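Local coordinates for protein CRISPR-associated endonuclease Cas2 2 (PDB 1ZPW) that takes part in CRISPR adaptive immunity against mobile genetic elements, probably as a metal-dependent RNA endonuclease that dimerises and assembles with Cas1, at residues V8-P13 against V19-L24; K26-R31 against E43-D48; E47-R52 against L64-V69. One frame throughout, in Å; residues are numbered along the deposited sequence. Where two conformers were deposited one is given.

Interaction 1: residues V8-P13 against V19-L24; sequences VAYDIP and VKLANL
Tyr10 and Leu21 overlap head to tail, their chains running antiparallel, and one methyl, Leu21 CD2, does nearly all the touching. Tyr10 CB starts the contact, 3.7 Å from Leu21 CD2. The next atom, CG, meets the same methyl, which is nearly equidistant from the two ring carbons beyond it, Tyr10 CD1 (4.1 Å) and Tyr10 CD2 (4.2 Å). With CG lodged between the backbone N and the carbonyl carbon (chi1 53°), the ring runs on past Leu21 to the next helix residue, where Tyr10 OH comes 4.0 Å from Ala22 CB. The buried hydroxyl finds its polar partner elsewhere, in a hydrogen bond with Arg31. Ile12 comes in across Leu21, and in the conformer given its CG1 and CD1 are both 4.0 Å from Leu21 CD2, so this methyl may wedge between tyrosine and isoleucine. Asp11, the predicted ligand of the catalytic magnesium, turns its CB away from the helix, toward the other side of the strand. The contact thus packs helix 15-26 against the end of strand 4-11, with Tyr10 also touching Phe37 of strand 36-41 and Leu24 resting on helix 43-56.

Interaction 2: residues K26-R31 against E43-D48; sequences KSYGER and ERLLED
In the ferredoxin-like fold of Cas2, two helices pack on the same face of an antiparallel sheet, and Tyr28, in the turn between helix 15-26 and strand 29-33, links that turn to Leu45 and Asp48 near the start of helix 43-56. The backbones stay apart, with Tyr28 CA 8.0 Å from Leu45 CA, and the ring spans the gap. A first torsion of -57° swings its CG to the side of the backbone N, opposite the carbonyl carbon, which sends the ring toward the helix. On the way CE1 brushes past two groups of Leu45: the backbone O, 3.8 Å from Tyr28 CE1, and the methyl CD2, 4.2 Å from the same ring carbon. The carbonyl oxygen approaches the ring obliquely. Tyr28 also touches Cys39 and Leu41 of strand 36-41, and Leu49 of the helix.

The polar end carries the chief interaction. Asp48 points its CG directly away from its own backbone N (chi1 -173°), which extends the carboxylate toward the phenol, and the two side chains cross at about a right angle. A single oxygen, OD1, receives the hydroxyl proton, while the same hydroxyl has a weak hydrogen bond with Arg52. That arginine also lies at long range from OD1 and may modestly favour the aspartate as an anion. Asp48 OD1 sits at the ring edge, in its plane and on the CE1 side, and accepts a very short hydrogen bond of 2.5 Å from Tyr28 OH, with the carboxylate turned 58° from the ring.

Interaction 3: residues E47-R52 against L64-V69; sequences EDLRRR and LRIYPV
Helix and strand are spaced as usual for a helix packed on a sheet, the nearest alpha carbons being Arg50 CA and Ile66 CA at 9.4 Å, so that side chains alone close the distance. Ile66 supplies the bridge. Its CG1 is turned away from the carbonyl carbon, and a nearly extended second torsion (chi2 166°) carries CD1 out to the helix. There the methyl meets two consecutive residues. Leu49 reaches down from the helix alongside the isoleucine until its CD2 is 4.1 Å from Ile66 CD1. Arg50 passes across the isoleucine and offers only the aliphatic root of its chain, with Arg50 CG also 4.1 Å from Ile66 CD1. Beyond that the arginine bends at chi3 (-50°), bringing its guanidinium back along its own helix, where Glu47 CA lies 3.8 Å above the plane of the Arg50 group, toward its rim.

This is the second beta-alpha-beta unit of the ferredoxin-like fold, a split one: strand 36-41 leads into helix 43-56, which returns to the parallel strand 63-68 with strand 4-11 between the two. Leu64, two residues before Ile66 and facing the same way, packs on Ala53 further along the helix and on Val8 of the central strand. Leu49, buried, also touches Leu25 of helix 15-26, while Ile66 leans on Tyr6 and Leu46.

Away from the helix, Arg65 and Tyr67 pair along the strand: Arg65 NE donates to Tyr67 OH at 3.1 Å, with an N-H...O angle of 146° and the oxygen close to the guanidinium plane. On the side of the helix facing Tyr28, Asp48 OD1 lies at the guanidinium edge of Arg52, in its plane, but 3.9 Å from Arg52 NH1, a long and weak ion pair.

Overall arrangement
Burial and chemistry change together across these contacts. Interaction 1 is core packing, apolar but for a tyrosine hydroxyl whose hydrogen bond goes to Arg31 of segment 26-31. Interaction 2 lies at the surface and turns on a hydrogen bond from a phenol to a carboxylate, probably ionised. Interaction 3, partly buried, is again apolar, with no polar pair across it. Interactions 2 and 3 share helix 43-56, their centres about 7 Å apart, and Arg52 stands beside Tyr28. Interactions 1 and 3 reach neighbouring strands, joined by the Ala9 O and Arg65 N backbone hydrogen bond, and pack one helix each on the sheet, while interaction 2 ties the turn after helix 15-26 to helix 43-56.

Interaction 1: residues V8-P13 against V19-L24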
loop_
_atom_site.group_PDB
_atom_site.type_symbol
_atom_site.label_atom_id
_atom_site.label_comp_id
_atom_site.label_asym_id
_atom_site.label_seq_id
_atom_site.Cartn_x
_atom_site.Cartn_y
_atom_site.Cartn_z
ATOM N N VAL A 8 -1.528 -1.242 -2.908
ATOM C CA VAL A 8 -1.732 -1.458 -1.469
ATOM C C VAL A 8 -2.797 -0.468 -1.031
ATOM O O VAL A 8 -2.538 0.731 -1.029
ATOM C CB VAL A 8 -0.440 -1.258 -0.656
ATOM C CG1 VAL A 8 -0.727 -1.518 0.828
ATOM C CG2 VAL A 8 0.632 -2.215 -1.124
ATOM N N ALA A 9 -3.982 -0.981 -0.666
ATOM C CA ALA A 9 -5.122 -0.136 -0.362
ATOM C C ALA A 9 -5.501 -0.320 1.088
ATOM O O ALA A 9 -5.545 -1.448 1.592
ATOM C CB ALA A 9 -6.307 -0.498 -1.257
ATOM N N TYR A 10 -5.777 0.785 1.766
ATOM C CA TYR A 10 -6.049 0.705 3.200
ATOM C C TYR A 10 -7.250 1.507 3.615
ATOM O O TYR A 10 -7.616 2.510 2.984
ATOM C CB TYR A 10 -4.834 1.098 4.027
ATOM C CG TYR A 10 -4.224 2.428 3.678
ATOM C CD1 TYR A 10 -3.209 2.514 2.723
ATOM C CD2 TYR A 10 -4.675 3.609 4.289
ATOM C CE1 TYR A 10 -2.622 3.725 2.399
ATOM C CE2 TYR A 10 -4.087 4.837 3.966
ATOM C CZ TYR A 10 -3.075 4.882 3.037
ATOM O OH TYR A 10 -2.536 6.102 2.710
ATOM N N ASP A 11 -7.882 1.036 4.668
ATOM C CA ASP A 11 -9.066 1.664 5.215
ATOM C C ASP A 11 -8.838 1.633 6.726
ATOM O O ASP A 11 -9.052 0.602 7.369
ATOM C CB ASP A 11 -10.236 0.769 4.815
ATOM C CG ASP A 11 -11.556 1.375 5.060
ATOM O OD1 ASP A 11 -11.663 2.367 5.842
ATOM O OD2 ASP A 11 -12.580 0.861 4.515
ATOM N N ILE A 12 -8.351 2.761 7.270
ATOM C CA ILE A 12 -7.954 2.870 8.680
ATOM C C ILE A 12 -8.729 4.038 9.290
ATOM O O ILE A 12 -8.477 5.173 8.933
ATOM C CB ILE A 12 -6.423 3.159 8.773
ATOM C CG1 ILE A 12 -5.557 2.262 7.866
ATOM C CG2 ILE A 12 -5.946 3.307 10.255
ATOM C CD1 ILE A 12 -5.624 0.820 8.164
ATOM N N PRO A 13 -9.675 3.777 10.160
ATOM C CA PRO A 13 -10.491 4.886 10.704
ATOM C C PRO A 13 -9.753 5.867 11.578
ATOM O O PRO A 13 -10.114 7.086 11.643
ATOM C CB PRO A 13 -11.650 4.174 11.433
ATOM C CG PRO A 13 -11.221 2.746 11.612
ATOM C CD PRO A 13 -10.171 2.454 10.568
ATOM N N VAL A 19 -1.612 7.731 9.657
ATOM C CA VAL A 19 -0.400 8.502 9.386
ATOM C C VAL A 19 0.800 7.553 9.497
ATOM O O VAL A 19 1.691 7.563 8.645
ATOM C CB VAL A 19 -0.237 9.657 10.411
ATOM C CG1 VAL A 19 1.162 10.204 10.312
ATOM C CG2 VAL A 19 -1.270 10.756 10.093
ATOM N N LYS A 20 0.806 6.725 10.552
ATOM C CA LYS A 20 1.932 5.795 10.724
ATOM C C LYS A 20 2.030 4.791 9.577
ATOM O O LYS A 20 3.138 4.493 9.072
ATOM C CB LYS A 20 1.805 5.059 12.050
ATOM C CG LYS A 20 2.013 6.019 13.231
ATOM C CD LYS A 20 1.885 5.276 14.537
ATOM C CE LYS A 20 1.961 6.241 15.689
ATOM N NZ LYS A 20 1.708 5.498 16.969
ATOM N N LEU A 21 0.868 4.303 9.130
ATOM C CA LEU A 21 0.863 3.339 8.031
ATOM C C LEU A 21 1.330 3.999 6.734
ATOM O O LEU A 21 2.123 3.432 6.022
ATOM C CB LEU A 21 -0.526 2.711 7.855
ATOM C CG LEU A 21 -0.576 1.727 6.687
ATOM C CD1 LEU A 21 0.358 0.524 6.897
ATOM C CD2 LEU A 21 -2.003 1.261 6.450
ATOM N N ALA A 22 0.860 5.203 6.443
ATOM C CA ALA A 22 1.338 5.904 5.244
ATOM C C ALA A 22 2.837 6.147 5.269
ATOM O O ALA A 22 3.506 6.005 4.241
ATOM C CB ALA A 22 0.581 7.221 5.031
ATOM N N ASN A 23 3.364 6.518 6.423
ATOM C CA ASN A 23 4.793 6.736 6.548
ATOM C C ASN A 23 5.556 5.449 6.307
ATOM O O ASN A 23 6.610 5.443 5.652
ATOM C CB ASN A 23 5.125 7.324 7.918
ATOM C CG ASN A 23 4.670 8.752 8.064
ATOM O OD1 ASN A 23 4.538 9.488 7.070
ATOM N ND2 ASN A 23 4.428 9.174 9.307
ATOM N N LEU A 24 5.012 4.339 6.804
ATOM C CA LEU A 24 5.618 3.033 6.516
ATOM C C LEU A 24 5.622 2.726 5.016
ATOM O O LEU A 24 6.646 2.333 4.445
ATOM C CB LEU A 24 4.911 1.949 7.324
ATOM C CG LEU A 24 5.301 0.524 6.935
ATOM C CD1 LEU A 24 6.752 0.319 7.340
ATOM C CD2 LEU A 24 4.379 -0.509 7.583
#

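Interaction 2: residues K26-R31 against E43-D48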
loop_
_atom_site.group_PDB
_atom_site.type_symbol
_atom_site.label_atom_id
_atom_site.label_comp_id
_atom_site.label_asym_id
_atom_site.label_seq_id
_atom_site.Cartn_x
_atom_site.Cartn_y
_atom_site.Cartn_z
ATOM N N LYS A 26 5.675 4.628 2.479
ATOM C CA LYS A 26 6.680 5.438 1.786
ATOM C C LYS A 26 8.029 4.737 1.647
ATOM O O LYS A 26 8.774 5.001 0.702
ATOM C CB LYS A 26 6.833 6.781 2.500
ATOM C CG LYS A 26 5.608 7.634 2.374
ATOM C CD LYS A 26 5.640 8.510 1.137
ATOM C CE LYS A 26 4.362 9.352 1.092
ATOM N NZ LYS A 26 4.363 10.409 0.075
ATOM N N SER A 27 8.348 3.833 2.576
ATOM C CA SER A 27 9.616 3.112 2.500
ATOM C C SER A 27 9.608 2.026 1.413
ATOM O O SER A 27 10.664 1.481 1.021
ATOM C CB SER A 27 10.085 2.650 3.910
ATOM O OG SER A 27 9.298 1.579 4.348
ATOM N N TYR A 28 8.418 1.730 0.861
ATOM C CA TYR A 28 8.278 0.704 -0.162
ATOM C C TYR A 28 7.739 1.198 -1.488
ATOM O O TYR A 28 7.737 0.453 -2.462
ATOM C CB TYR A 28 7.318 -0.405 0.287
ATOM C CG TYR A 28 7.722 -1.063 1.567
ATOM C CD1 TYR A 28 8.614 -2.117 1.579
ATOM C CD2 TYR A 28 7.219 -0.592 2.788
ATOM C CE1 TYR A 28 8.989 -2.710 2.803
ATOM C CE2 TYR A 28 7.573 -1.161 3.968
ATOM C CZ TYR A 28 8.447 -2.218 3.978
ATOM O OH TYR A 28 8.766 -2.778 5.189
ATOM N N GLY A 29 7.230 2.423 -1.522
ATOM C CA GLY A 29 6.590 2.879 -2.734
ATOM C C GLY A 29 6.038 4.260 -2.603
ATOM O O GLY A 29 6.452 5.022 -1.714
ATOM N N GLU A 30 5.080 4.593 -3.469
ATOM C CA GLU A 30 4.575 5.954 -3.552
ATOM C C GLU A 30 3.059 5.984 -3.538
ATOM O O GLU A 30 2.384 5.078 -4.057
ATOM C CB GLU A 30 5.076 6.681 -4.829
ATOM C CG GLU A 30 6.576 6.615 -5.109
ATOM C CD GLU A 30 7.375 7.337 -4.047
ATOM O OE1 GLU A 30 6.799 8.187 -3.367
ATOM O OE2 GLU A 30 8.592 7.025 -3.909
ATOM N N ARG A 31 2.534 7.044 -2.960
ATOM C CA ARG A 31 1.091 7.297 -2.957
ATOM C C ARG A 31 0.570 7.523 -4.375
ATOM O O ARG A 31 1.204 8.209 -5.177
ATOM C CB ARG A 31 0.803 8.542 -2.138
ATOM C CG ARG A 31 -0.707 8.850 -1.997
ATOM C CD ARG A 31 -1.014 10.081 -1.186
ATOM N NE ARG A 31 -0.587 9.944 0.214
ATOM C CZ ARG A 31 -1.238 9.235 1.117
ATOM N NH1 ARG A 31 -0.776 9.187 2.371
ATOM N NH2 ARG A 31 -2.344 8.565 0.774
ATOM N N GLU A 43 9.195 -11.219 -2.697
ATOM C CA GLU A 43 8.740 -11.978 -1.541
ATOM C C GLU A 43 9.268 -11.436 -0.216
ATOM O O GLU A 43 8.507 -11.306 0.744
ATOM C CB GLU A 43 9.064 -13.473 -1.684
ATOM C CG GLU A 43 7.928 -14.357 -1.179
ATOM C CD GLU A 43 6.605 -14.109 -1.910
ATOM O OE1 GLU A 43 5.532 -14.044 -1.239
ATOM O OE2 GLU A 43 6.633 -13.980 -3.160
ATOM N N ARG A 44 10.554 -11.090 -0.180
ATOM C CA ARG A 44 11.173 -10.640 1.050
ATOM C C ARG A 44 10.615 -9.276 1.516
ATOM O O ARG A 44 10.291 -9.070 2.704
ATOM C CB ARG A 44 12.680 -10.545 0.862
ATOM C CG ARG A 44 13.357 -9.999 2.116
ATOM C CD ARG A 44 14.823 -9.583 1.957
ATOM N NE ARG A 44 15.041 -8.379 1.140
ATOM C CZ ARG A 44 14.970 -7.124 1.581
ATOM N NH1 ARG A 44 14.644 -6.857 2.848
ATOM N NH2 ARG A 44 15.213 -6.123 0.739
ATOM N N LEU A 45 10.493 -8.354 0.569
ATOM C CA LEU A 45 9.971 -7.037 0.906
ATOM C C LEU A 45 8.496 -7.099 1.245
ATOM O O LEU A 45 8.010 -6.327 2.075
ATOM C CB LEU A 45 10.189 -6.047 -0.235
ATOM C CG LEU A 45 11.602 -5.510 -0.447
ATOM C CD1 LEU A 45 11.638 -4.749 -1.781
ATOM C CD2 LEU A 45 12.057 -4.611 0.699
ATOM N N LEU A 46 7.780 -7.982 0.585
ATOM C CA LEU A 46 6.343 -8.148 0.891
ATOM C C LEU A 46 6.171 -8.624 2.331
ATOM O O LEU A 46 5.376 -8.078 3.099
ATOM C CB LEU A 46 5.697 -9.083 -0.134
ATOM C CG LEU A 46 4.249 -9.517 0.055
ATOM C CD1 LEU A 46 3.363 -8.271 0.145
ATOM C CD2 LEU A 46 3.875 -10.382 -1.130
ATOM N N GLU A 47 6.941 -9.640 2.720
ATOM C CA GLU A 47 6.878 -10.137 4.084
ATOM C C GLU A 47 7.247 -9.035 5.080
ATOM O O GLU A 47 6.641 -8.926 6.125
ATOM C CB GLU A 47 7.843 -11.316 4.217
ATOM C CG GLU A 47 7.799 -11.922 5.590
ATOM C CD GLU A 47 8.864 -12.980 5.810
ATOM O OE1 GLU A 47 8.487 -14.062 6.265
ATOM O OE2 GLU A 47 10.053 -12.720 5.535
ATOM N N ASP A 48 8.249 -8.223 4.738
ATOM C CA ASP A 48 8.697 -7.147 5.605
ATOM C C ASP A 48 7.599 -6.097 5.788
ATOM O O ASP A 48 7.337 -5.626 6.917
ATOM C CB ASP A 48 9.938 -6.481 5.019
ATOM C CG ASP A 48 10.560 -5.457 5.961
ATOM O OD1 ASP A 48 10.690 -4.274 5.574
ATOM O OD2 ASP A 48 10.963 -5.757 7.112
#

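Interaction 3: residues E47-R52 against L64-V69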
loop_
_atom_site.group_PDB
_atom_site.type_symbol
_atom_site.label_atom_id
_atom_site.label_comp_id
_atom_site.label_asym_id
_atom_site.label_seq_id
_atom_site.Cartn_x
_atom_site.Cartn_y
_atom_site.Cartn_z
ATOM N N GLU A 47 6.941 -9.640 2.720
ATOM C CA GLU A 47 6.878 -10.137 4.084
ATOM C C GLU A 47 7.247 -9.035 5.080
ATOM O O GLU A 47 6.641 -8.926 6.125
ATOM C CB GLU A 47 7.843 -11.316 4.217
ATOM C CG GLU A 47 7.799 -11.922 5.590
ATOM C CD GLU A 47 8.864 -12.980 5.810
ATOM O OE1 GLU A 47 8.487 -14.062 6.265
ATOM O OE2 GLU A 47 10.053 -12.720 5.535
ATOM N N ASP A 48 8.249 -8.223 4.738
ATOM C CA ASP A 48 8.697 -7.147 5.605
ATOM C C ASP A 48 7.599 -6.097 5.788
ATOM O O ASP A 48 7.337 -5.626 6.917
ATOM C CB ASP A 48 9.938 -6.481 5.019
ATOM C CG ASP A 48 10.560 -5.457 5.961
ATOM O OD1 ASP A 48 10.690 -4.274 5.574
ATOM O OD2 ASP A 48 10.963 -5.757 7.112
ATOM N N LEU A 49 6.969 -5.739 4.667
ATOM C CA LEU A 49 5.828 -4.819 4.710
ATOM C C LEU A 49 4.718 -5.367 5.621
ATOM O O LEU A 49 4.215 -4.635 6.479
ATOM C CB LEU A 49 5.312 -4.536 3.286
ATOM C CG LEU A 49 4.193 -3.493 3.087
ATOM C CD1 LEU A 49 4.137 -3.072 1.610
ATOM C CD2 LEU A 49 2.852 -3.996 3.512
ATOM N N ARG A 50 4.333 -6.631 5.435
ATOM C CA ARG A 50 3.288 -7.203 6.296
ATOM C C ARG A 50 3.667 -7.199 7.754
ATOM O O ARG A 50 2.859 -6.809 8.619
ATOM C CB ARG A 50 2.939 -8.620 5.899
ATOM C CG ARG A 50 2.282 -8.761 4.551
ATOM C CD ARG A 50 1.552 -10.093 4.451
ATOM N NE ARG A 50 2.509 -11.119 4.869
ATOM C CZ ARG A 50 3.238 -11.861 4.038
ATOM N NH1 ARG A 50 4.138 -12.709 4.545
ATOM N NH2 ARG A 50 3.066 -11.802 2.716
ATOM N N ARG A 51 4.902 -7.618 8.040
ATOM C CA ARG A 51 5.382 -7.681 9.404
ATOM C C ARG A 51 5.314 -6.318 10.084
ATOM O O ARG A 51 4.850 -6.215 11.230
ATOM C CB ARG A 51 6.811 -8.234 9.407
ATOM C CG ARG A 51 7.649 -8.024 10.654
ATOM C CD ARG A 51 9.193 -8.246 10.454
ATOM N NE ARG A 51 9.560 -9.318 9.515
ATOM C CZ ARG A 51 9.381 -10.630 9.742
ATOM N NH1 ARG A 51 9.735 -11.539 8.836
ATOM N NH2 ARG A 51 8.828 -11.029 10.880
ATOM N N ARG A 52 5.721 -5.275 9.364
ATOM C CA ARG A 52 5.750 -3.929 9.928
ATOM C C ARG A 52 4.346 -3.347 9.987
ATOM O O ARG A 52 4.035 -2.628 10.937
ATOM C CB ARG A 52 6.722 -3.057 9.119
ATOM C CG ARG A 52 8.177 -3.569 9.264
ATOM C CD ARG A 52 9.234 -2.813 8.526
ATOM N NE ARG A 52 9.450 -1.476 9.072
ATOM C CZ ARG A 52 10.098 -0.515 8.408
ATOM N NH1 ARG A 52 10.584 -0.751 7.186
ATOM N NH2 ARG A 52 10.254 0.679 8.956
ATOM N N LEU A 64 -6.288 -3.657 5.339
ATOM C CA LEU A 64 -5.212 -3.437 4.394
ATOM C C LEU A 64 -5.297 -4.543 3.357
ATOM O O LEU A 64 -5.278 -5.735 3.707
ATOM C CB LEU A 64 -3.844 -3.464 5.117
ATOM C CG LEU A 64 -2.595 -3.139 4.298
ATOM C CD1 LEU A 64 -1.329 -3.139 5.175
ATOM C CD2 LEU A 64 -2.334 -4.086 3.186
ATOM N N ARG A 65 -5.402 -4.158 2.087
ATOM C CA ARG A 65 -5.440 -5.157 1.020
ATOM C C ARG A 65 -4.264 -4.983 0.097
ATOM O O ARG A 65 -3.953 -3.867 -0.310
ATOM C CB ARG A 65 -6.754 -5.080 0.244
ATOM C CG ARG A 65 -7.969 -5.296 1.148
ATOM C CD ARG A 65 -9.328 -5.181 0.405
ATOM N NE ARG A 65 -9.659 -6.428 -0.279
ATOM C CZ ARG A 65 -10.293 -7.453 0.309
ATOM N NH1 ARG A 65 -10.538 -8.578 -0.370
ATOM N NH2 ARG A 65 -10.642 -7.356 1.590
ATOM N N ILE A 66 -3.624 -6.092 -0.255
ATOM C CA ILE A 66 -2.437 -6.051 -1.111
ATOM C C ILE A 66 -2.708 -6.826 -2.385
ATOM O O ILE A 66 -2.947 -8.049 -2.337
ATOM C CB ILE A 66 -1.226 -6.665 -0.356
ATOM C CG1 ILE A 66 -0.937 -5.850 0.881
ATOM C CG2 ILE A 66 -0.024 -6.649 -1.248
ATOM C CD1 ILE A 66 0.034 -6.557 1.930
ATOM N N TYR A 67 -2.685 -6.122 -3.517
ATOM C CA TYR A 67 -3.009 -6.715 -4.817
ATOM C C TYR A 67 -1.788 -6.847 -5.696
ATOM O O TYR A 67 -1.238 -5.834 -6.110
ATOM C CB TYR A 67 -3.975 -5.813 -5.577
ATOM C CG TYR A 67 -5.356 -5.731 -4.932
ATOM C CD1 TYR A 67 -6.308 -6.719 -5.180
ATOM C CD2 TYR A 67 -5.704 -4.645 -4.125
ATOM C CE1 TYR A 67 -7.597 -6.655 -4.584
ATOM C CE2 TYR A 67 -6.959 -4.580 -3.531
ATOM C CZ TYR A 67 -7.894 -5.567 -3.788
ATOM O OH TYR A 67 -9.137 -5.488 -3.196
ATOM N N PRO A 68 -1.404 -8.063 -6.075
ATOM C CA PRO A 68 -0.342 -8.189 -7.081
ATOM C C PRO A 68 -0.894 -7.818 -8.444
ATOM O O PRO A 68 -1.963 -8.318 -8.818
ATOM C CB PRO A 68 0.060 -9.674 -7.017
ATOM C CG PRO A 68 -0.997 -10.375 -6.229
ATOM C CD PRO A 68 -1.969 -9.363 -5.633
ATOM N N VAL A 69 -0.217 -6.936 -9.169
ATOM C CA VAL A 69 -0.763 -6.379 -10.412
ATOM C C VAL A 69 -0.096 -7.074 -11.588
ATOM O O VAL A 69 1.096 -7.348 -11.548
ATOM C CB VAL A 69 -0.487 -4.875 -10.513
ATOM C CG1 VAL A 69 -0.948 -4.313 -11.861
ATOM C CG2 VAL A 69 -1.168 -4.146 -9.346
#